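Local coordinates for protein beta-mannosidase (Trichoderma harzianum, PDB 4CVU) that probably hydrolyses beta-mannosidic linkages, releasing terminal mannose residues from oligosaccharides, as an N-glycosylated member of glycoside hydrolase family 2, at residues E647-L650 and A651-Y655; A666-S669 and S670-A674. All coordinates share one frame; numbering follows the deposited sequence.

How the interactions relate
Both contacts are single-helix arrangements, on helix 638-655 (interaction 1) and the next helix, 664-692 (interaction 2); their centres lie 13 Å apart. The helices touch directly: Val652 CG1 comes within 3.9 Å of Trp671 CZ3, and Val652 CG2 packs against Ala674. Each contact handles a glycan attached to the protein itself, and neither glycan occupies a binding pocket. Trp671 joins the two. Over one face of its six-membered ring lies the acetamido methyl of the interaction 1 sugar, with C8 of NAG (chain B) 3.7 Å from Trp671 CZ3, and C6 of the interaction 2 sugar sits on that same side. Val652 approaches from the other side.

Interaction 1: residues E647-L650 and A651-Y655; sequences EMTL and AVERY. With NAG (2-acetamido-2-deoxy-beta-D-glucopyranose), chain B; NAG (2-acetamido-2-deoxy-beta-D-glucopyranose), chain C.
Thr649 and Glu653, one turn apart on helix 638-655, lie side by side and offer their polar ends to two joined N-acetylglucosamine units, the second linked through O4 of the first. Polar bonds carry the sugar contact. The amide N2 of NAG (chain B) donates to Thr649 OG1 at 3.0 Å, nearly straight at 165°, while the same hydroxyl also bonds to the backbone oxygen of Gln645 one turn back. It can serve both because OG1 sits beside the backbone N (chi1 -55°), which leaves CG2 to lean along the helix toward Glu653. From there the extended Glu653 side chain carries its carboxylate to the second sugar, where O6 of NAG (chain C) donates to OE2 at 2.7 Å.

Van der Waals contacts of methyl groups with oxygens fill in around these bonds. Thr649 CG2 lies 3.4 Å from Glu653 OE2 and 3.3 Å from O3 of NAG (chain B), a small methyl suited to a place between sugar and carboxylate. The Leu650 side chain crosses that of Glu653 obliquely, with CD2 3.8 Å from Glu653 OE1, and also touches the mannose of the glycan. The buried Ala651 and Val652 instead meet helix 664-692.

Underneath run regular helical backbone bonds, such as Val652 N to Met648 O at 3.2 Å and Arg654 N to Leu650 O at 2.9 Å. An alanine in place of Glu653 would probably leave O6 of NAG (chain C) without its acceptor and free to turn, and open a gap beside the Thr649 methyl. The chemistry implies a division of labour: threonine both accepts from the acetamide and donates to its own helix, whereas the glutamate, a pure acceptor when ionised, suits a sugar hydroxyl, so the glycan is held along the helix at two successive sugars.

Interaction 2: residues A666-S669 and S670-A674; sequences ANFS and SWCHA. With NAG (2-acetamido-2-deoxy-beta-D-glucopyranose), chain H.
Asn667 and Trp671 form a one-turn contact near the start of helix 664-692, where an N-linked sugar is laid back along an indole. The linkage is covalent: Asn667 ND2 is bonded to C1 of NAG (chain H) at 1.5 Å. The asparagine carries its amide outward with CG anti to the backbone N (chi1 -159°), and its remaining oxygen OD1 is hydrogen-bonded to the backbone N of Lys661, which should restrain the amide's rotation.

Four residues on, Trp671 supplies a broad flat surface. C6 of the sugar stands 3.4 Å above the ring plane, toward its rim, and is 3.7 Å from Trp671 CE2. The indole is itself steadied by a hydrogen bond from NE1 to the backbone oxygen of Pro659. At its edge, Trp671 CD1 lies 3.1 Å from Asn667 O, which is in the ring plane. That same carbonyl oxygen accepts the helical bond from Trp671 N at 2.9 Å, with the donor above the carbonyl plane. The sugar is also hydrogen-bonded to Asp660 OD1.

On another side of the helix, Phe668 and Cys672 repeat the one-turn spacing in apolar form. Cys672 SG lies over the phenylalanine face, 3.9 Å from the ring centroid and 21° off its normal, a sulfur-aromatic contact that suits the small, polarisable cysteine sulfur. Phe668 also meets Trp606 and Ile603 of helix 603-609, so this side faces the protein interior. Straight helical bonding, Cys672 N to Phe668 O at 2.9 Å and 169°, sets the one-turn spacing of the pair.

Asn667, Phe668 and Ser669 make up the Asn-X-Ser sequon of N-glycosylation, and an aromatic residue packing against the first N-acetylglucosamine is a familiar companion of such a site.

Interaction 1: residues E647-L650 and A651-Y655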
loop_
_atom_site.group_PDB
_atom_site.type_symbol
_atom_site.label_atom_id
_atom_site.label_comp_id
_atom_site.label_asym_id
_atom_site.label_seq_id
_atom_site.Cartn_x
_atom_site.Cartn_y
_atom_site.Cartn_z
ATOM N N GLU A 647 25.760 6.073 -0.734
ATOM C CA GLU A 647 26.581 5.668 0.429
ATOM C C GLU A 647 26.282 4.230 0.827
ATOM O O GLU A 647 27.168 3.409 1.036
ATOM C CB GLU A 647 26.391 6.610 1.607
ATOM C CG GLU A 647 27.091 7.973 1.450
ATOM C CD GLU A 647 26.687 8.980 2.534
ATOM O OE1 GLU A 647 25.882 8.635 3.433
ATOM O OE2 GLU A 647 27.197 10.128 2.511
ATOM N N MET A 648 25.001 3.865 0.911
ATOM C CA MET A 648 24.708 2.526 1.306
ATOM C C MET A 648 25.176 1.532 0.265
ATOM O O MET A 648 25.672 0.443 0.605
ATOM C CB MET A 648 23.168 2.396 1.551
ATOM C CG MET A 648 22.690 3.181 2.734
ATOM S SD MET A 648 20.910 2.751 3.008
ATOM C CE MET A 648 20.371 3.714 1.644
ATOM N N THR A 649 25.040 1.876 -1.013
ATOM C CA THR A 649 25.361 0.965 -2.114
ATOM C C THR A 649 26.851 0.693 -2.136
ATOM O O THR A 649 27.268 -0.456 -2.306
ATOM C CB THR A 649 24.924 1.526 -3.494
ATOM O OG1 THR A 649 23.540 1.855 -3.471
ATOM C CG2 THR A 649 25.127 0.511 -4.632
ATOM N N LEU A 650 27.644 1.729 -1.958
ATOM C CA LEU A 650 29.088 1.567 -1.964
ATOM C C LEU A 650 29.617 0.736 -0.765
ATOM O O LEU A 650 30.568 -0.065 -0.902
ATOM C CB LEU A 650 29.774 2.914 -1.998
ATOM C CG LEU A 650 29.707 3.782 -3.266
ATOM C CD1 LEU A 650 30.485 5.073 -3.065
ATOM C CD2 LEU A 650 30.225 3.040 -4.502
ATOM N N ALA A 651 29.008 0.963 0.403
ATOM C CA ALA A 651 29.319 0.229 1.603
ATOM C C ALA A 651 29.182 -1.279 1.382
ATOM O O ALA A 651 30.106 -2.030 1.672
ATOM C CB ALA A 651 28.432 0.692 2.754
ATOM N N VAL A 652 28.012 -1.700 0.898
ATOM C CA VAL A 652 27.765 -3.076 0.592
ATOM C C VAL A 652 28.743 -3.612 -0.460
ATOM O O VAL A 652 29.308 -4.660 -0.270
ATOM C CB VAL A 652 26.326 -3.308 0.068
ATOM C CG1 VAL A 652 26.188 -4.728 -0.414
ATOM C CG2 VAL A 652 25.300 -3.034 1.145
ATOM N N GLU A 653 28.929 -2.871 -1.555
ATOM C CA GLU A 653 29.715 -3.360 -2.670
ATOM C C GLU A 653 31.141 -3.575 -2.232
ATOM O O GLU A 653 31.779 -4.496 -2.679
ATOM C CB GLU A 653 29.682 -2.416 -3.872
ATOM C CG GLU A 653 28.362 -2.415 -4.631
ATOM C CD GLU A 653 28.266 -1.304 -5.659
ATOM O OE1 GLU A 653 29.131 -0.392 -5.704
ATOM O OE2 GLU A 653 27.322 -1.373 -6.448
ATOM N N ARG A 654 31.609 -2.750 -1.314
ATOM C CA ARG A 654 33.016 -2.816 -0.886
ATOM C C ARG A 654 33.295 -3.981 0.052
ATOM O O ARG A 654 34.404 -4.513 0.033
ATOM C CB ARG A 654 33.438 -1.527 -0.222
ATOM C CG ARG A 654 34.907 -1.506 0.191
ATOM C CD ARG A 654 35.280 -0.176 0.840
ATOM N NE ARG A 654 35.490 0.898 -0.130
ATOM C CZ ARG A 654 36.658 1.174 -0.735
ATOM N NH1 ARG A 654 37.746 0.459 -0.505
ATOM N NH2 ARG A 654 36.721 2.175 -1.597
ATOM N N TYR A 655 32.282 -4.401 0.823
ATOM C CA TYR A 655 32.499 -5.324 1.934
ATOM C C TYR A 655 31.666 -6.600 1.958
ATOM O O TYR A 655 32.143 -7.618 2.486
ATOM C CB TYR A 655 32.296 -4.587 3.271
ATOM C CG TYR A 655 33.320 -3.513 3.522
ATOM C CD1 TYR A 655 34.647 -3.831 3.823
ATOM C CD2 TYR A 655 32.970 -2.186 3.466
ATOM C CE1 TYR A 655 35.583 -2.832 4.070
ATOM C CE2 TYR A 655 33.895 -1.196 3.694
ATOM C CZ TYR A 655 35.196 -1.516 3.985
ATOM O OH TYR A 655 36.089 -0.507 4.218
HETATM C C1 NAG B . 20.913 3.379 -6.814
HETATM C C2 NAG B . 21.985 2.334 -7.042
HETATM C C3 NAG B . 23.396 2.924 -7.066
HETATM C C4 NAG B . 23.522 4.178 -7.937
HETATM C C5 NAG B . 22.408 5.099 -7.549
HETATM C C6 NAG B . 22.404 6.389 -8.372
HETATM C C7 NAG B . 21.486 0.099 -6.189
HETATM C C8 NAG B . 21.595 -0.881 -5.051
HETATM N N2 NAG B . 21.966 1.315 -5.999
HETATM O O3 NAG B . 24.307 1.950 -7.516
HETATM O O4 NAG B . 24.734 4.861 -7.713
HETATM O O5 NAG B . 21.155 4.460 -7.696
HETATM O O6 NAG B . 22.268 6.092 -9.749
HETATM O O7 NAG B . 20.985 -0.273 -7.258
HETATM C C1 NAG C . 25.815 4.467 -8.557
HETATM C C2 NAG C . 26.790 5.640 -8.621
HETATM C C3 NAG C . 28.059 5.297 -9.359
HETATM C C4 NAG C . 28.659 4.026 -8.796
HETATM C C5 NAG C . 27.617 2.925 -8.826
HETATM C C6 NAG C . 28.170 1.648 -8.194
HETATM C C7 NAG C . 26.053 7.978 -8.751
HETATM C C8 NAG C . 25.304 8.995 -9.559
HETATM N N2 NAG C . 26.138 6.747 -9.279
HETATM O O3 NAG C . 28.964 6.342 -9.154
HETATM O O4 NAG C . 29.788 3.654 -9.558
HETATM O O5 NAG C . 26.469 3.310 -8.086
HETATM O O6 NAG C . 27.108 0.734 -8.059
HETATM O O7 NAG C . 26.562 8.312 -7.678
#

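Interaction 2: residues A666-S669 and S670-A674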
loop_
_atom_site.group_PDB
_atom_site.type_symbol
_atom_site.label_atom_id
_atom_site.label_comp_id
_atom_site.label_asym_id
_atom_site.label_seq_id
_atom_site.Cartn_x
_atom_site.Cartn_y
_atom_site.Cartn_z
ATOM N N ALA A 666 12.617 -10.364 -3.385
ATOM C CA ALA A 666 13.624 -10.983 -2.600
ATOM C C ALA A 666 14.930 -10.196 -2.818
ATOM O O ALA A 666 15.758 -10.080 -1.921
ATOM C CB ALA A 666 13.796 -12.439 -3.017
ATOM N N ASN A 667 15.092 -9.637 -4.004
ATOM C CA ASN A 667 16.300 -8.841 -4.308
ATOM C C ASN A 667 16.383 -7.535 -3.466
ATOM O O ASN A 667 17.469 -7.099 -3.002
ATOM C CB ASN A 667 16.326 -8.485 -5.789
ATOM C CG ASN A 667 17.729 -8.127 -6.286
ATOM O OD1 ASN A 667 18.696 -8.678 -5.800
ATOM N ND2 ASN A 667 17.830 -7.212 -7.261
ATOM N N PHE A 668 15.243 -6.873 -3.374
ATOM C CA PHE A 668 15.077 -5.678 -2.545
ATOM C C PHE A 668 15.269 -6.073 -1.077
ATOM O O PHE A 668 16.066 -5.453 -0.363
ATOM C CB PHE A 668 13.695 -5.067 -2.764
ATOM C CG PHE A 668 13.431 -3.823 -1.930
ATOM C CD1 PHE A 668 14.312 -2.756 -1.963
ATOM C CD2 PHE A 668 12.309 -3.731 -1.102
ATOM C CE1 PHE A 668 14.088 -1.635 -1.196
ATOM C CE2 PHE A 668 12.073 -2.600 -0.345
ATOM C CZ PHE A 668 12.977 -1.541 -0.398
ATOM N N SER A 669 14.515 -7.072 -0.597
ATOM C CA SER A 669 14.680 -7.487 0.769
ATOM C C SER A 669 16.141 -7.792 1.134
ATOM O O SER A 669 16.586 -7.504 2.258
ATOM C CB SER A 669 13.972 -8.751 1.040
ATOM O OG SER A 669 14.098 -8.986 2.418
ATOM N N SER A 670 16.818 -8.466 0.224
ATOM C CA SER A 670 18.195 -8.925 0.449
ATOM C C SER A 670 19.186 -7.781 0.408
ATOM O O SER A 670 20.189 -7.807 1.149
ATOM C CB SER A 670 18.624 -9.927 -0.611
ATOM O OG SER A 670 18.309 -11.229 -0.266
ATOM N N TRP A 671 18.973 -6.825 -0.490
ATOM C CA TRP A 671 19.797 -5.593 -0.489
ATOM C C TRP A 671 19.546 -4.809 0.810
ATOM O O TRP A 671 20.446 -4.265 1.386
ATOM C CB TRP A 671 19.531 -4.706 -1.756
ATOM C CG TRP A 671 20.435 -5.027 -2.874
ATOM C CD1 TRP A 671 20.276 -5.983 -3.841
ATOM C CD2 TRP A 671 21.723 -4.448 -3.098
ATOM N NE1 TRP A 671 21.375 -5.999 -4.661
ATOM C CE2 TRP A 671 22.286 -5.089 -4.208
ATOM C CE3 TRP A 671 22.459 -3.460 -2.442
ATOM C CZ2 TRP A 671 23.540 -4.757 -4.707
ATOM C CZ3 TRP A 671 23.709 -3.121 -2.930
ATOM C CH2 TRP A 671 24.233 -3.760 -4.057
ATOM N N CYS A 672 18.307 -4.706 1.266
ATOM C CA CYS A 672 18.067 -4.038 2.541
ATOM C C CYS A 672 18.881 -4.636 3.720
ATOM O O CYS A 672 19.327 -3.910 4.593
ATOM C CB CYS A 672 16.558 -4.035 2.892
ATOM S SG CYS A 672 15.608 -2.900 1.848
ATOM N N HIS A 673 19.030 -5.957 3.741
ATOM C CA HIS A 673 19.685 -6.681 4.820
ATOM C C HIS A 673 21.202 -6.497 4.752
ATOM O O HIS A 673 21.833 -6.315 5.786
ATOM C CB HIS A 673 19.306 -8.146 4.718
ATOM C CG HIS A 673 19.868 -9.005 5.794
ATOM N ND1 HIS A 673 19.590 -8.805 7.116
ATOM C CD2 HIS A 673 20.681 -10.081 5.744
ATOM C CE1 HIS A 673 20.215 -9.708 7.846
ATOM N NE2 HIS A 673 20.872 -10.504 7.036
ATOM N N ALA A 674 21.778 -6.478 3.552
ATOM C CA ALA A 674 23.244 -6.195 3.429
ATOM C C ALA A 674 23.657 -4.833 3.965
ATOM O O ALA A 674 24.762 -4.702 4.544
ATOM C CB ALA A 674 23.713 -6.371 1.985
HETATM C C1 NAG H . 19.102 -6.789 -7.830
HETATM C C2 NAG H . 19.098 -6.906 -9.373
HETATM C C3 NAG H . 20.344 -6.321 -10.030
HETATM C C4 NAG H . 20.594 -4.928 -9.489
HETATM C C5 NAG H . 20.697 -4.988 -7.962
HETATM C C6 NAG H . 20.932 -3.600 -7.349
HETATM C C7 NAG H . 17.887 -8.667 -10.512
HETATM C C8 NAG H . 17.840 -10.094 -10.999
HETATM N N2 NAG H . 18.955 -8.263 -9.839
HETATM O O3 NAG H . 20.116 -6.248 -11.422
HETATM O O4 NAG H . 21.802 -4.430 -10.029
HETATM O O5 NAG H . 19.506 -5.508 -7.434
HETATM O O6 NAG H . 19.906 -2.703 -7.722
HETATM O O7 NAG H . 16.963 -7.914 -10.753
#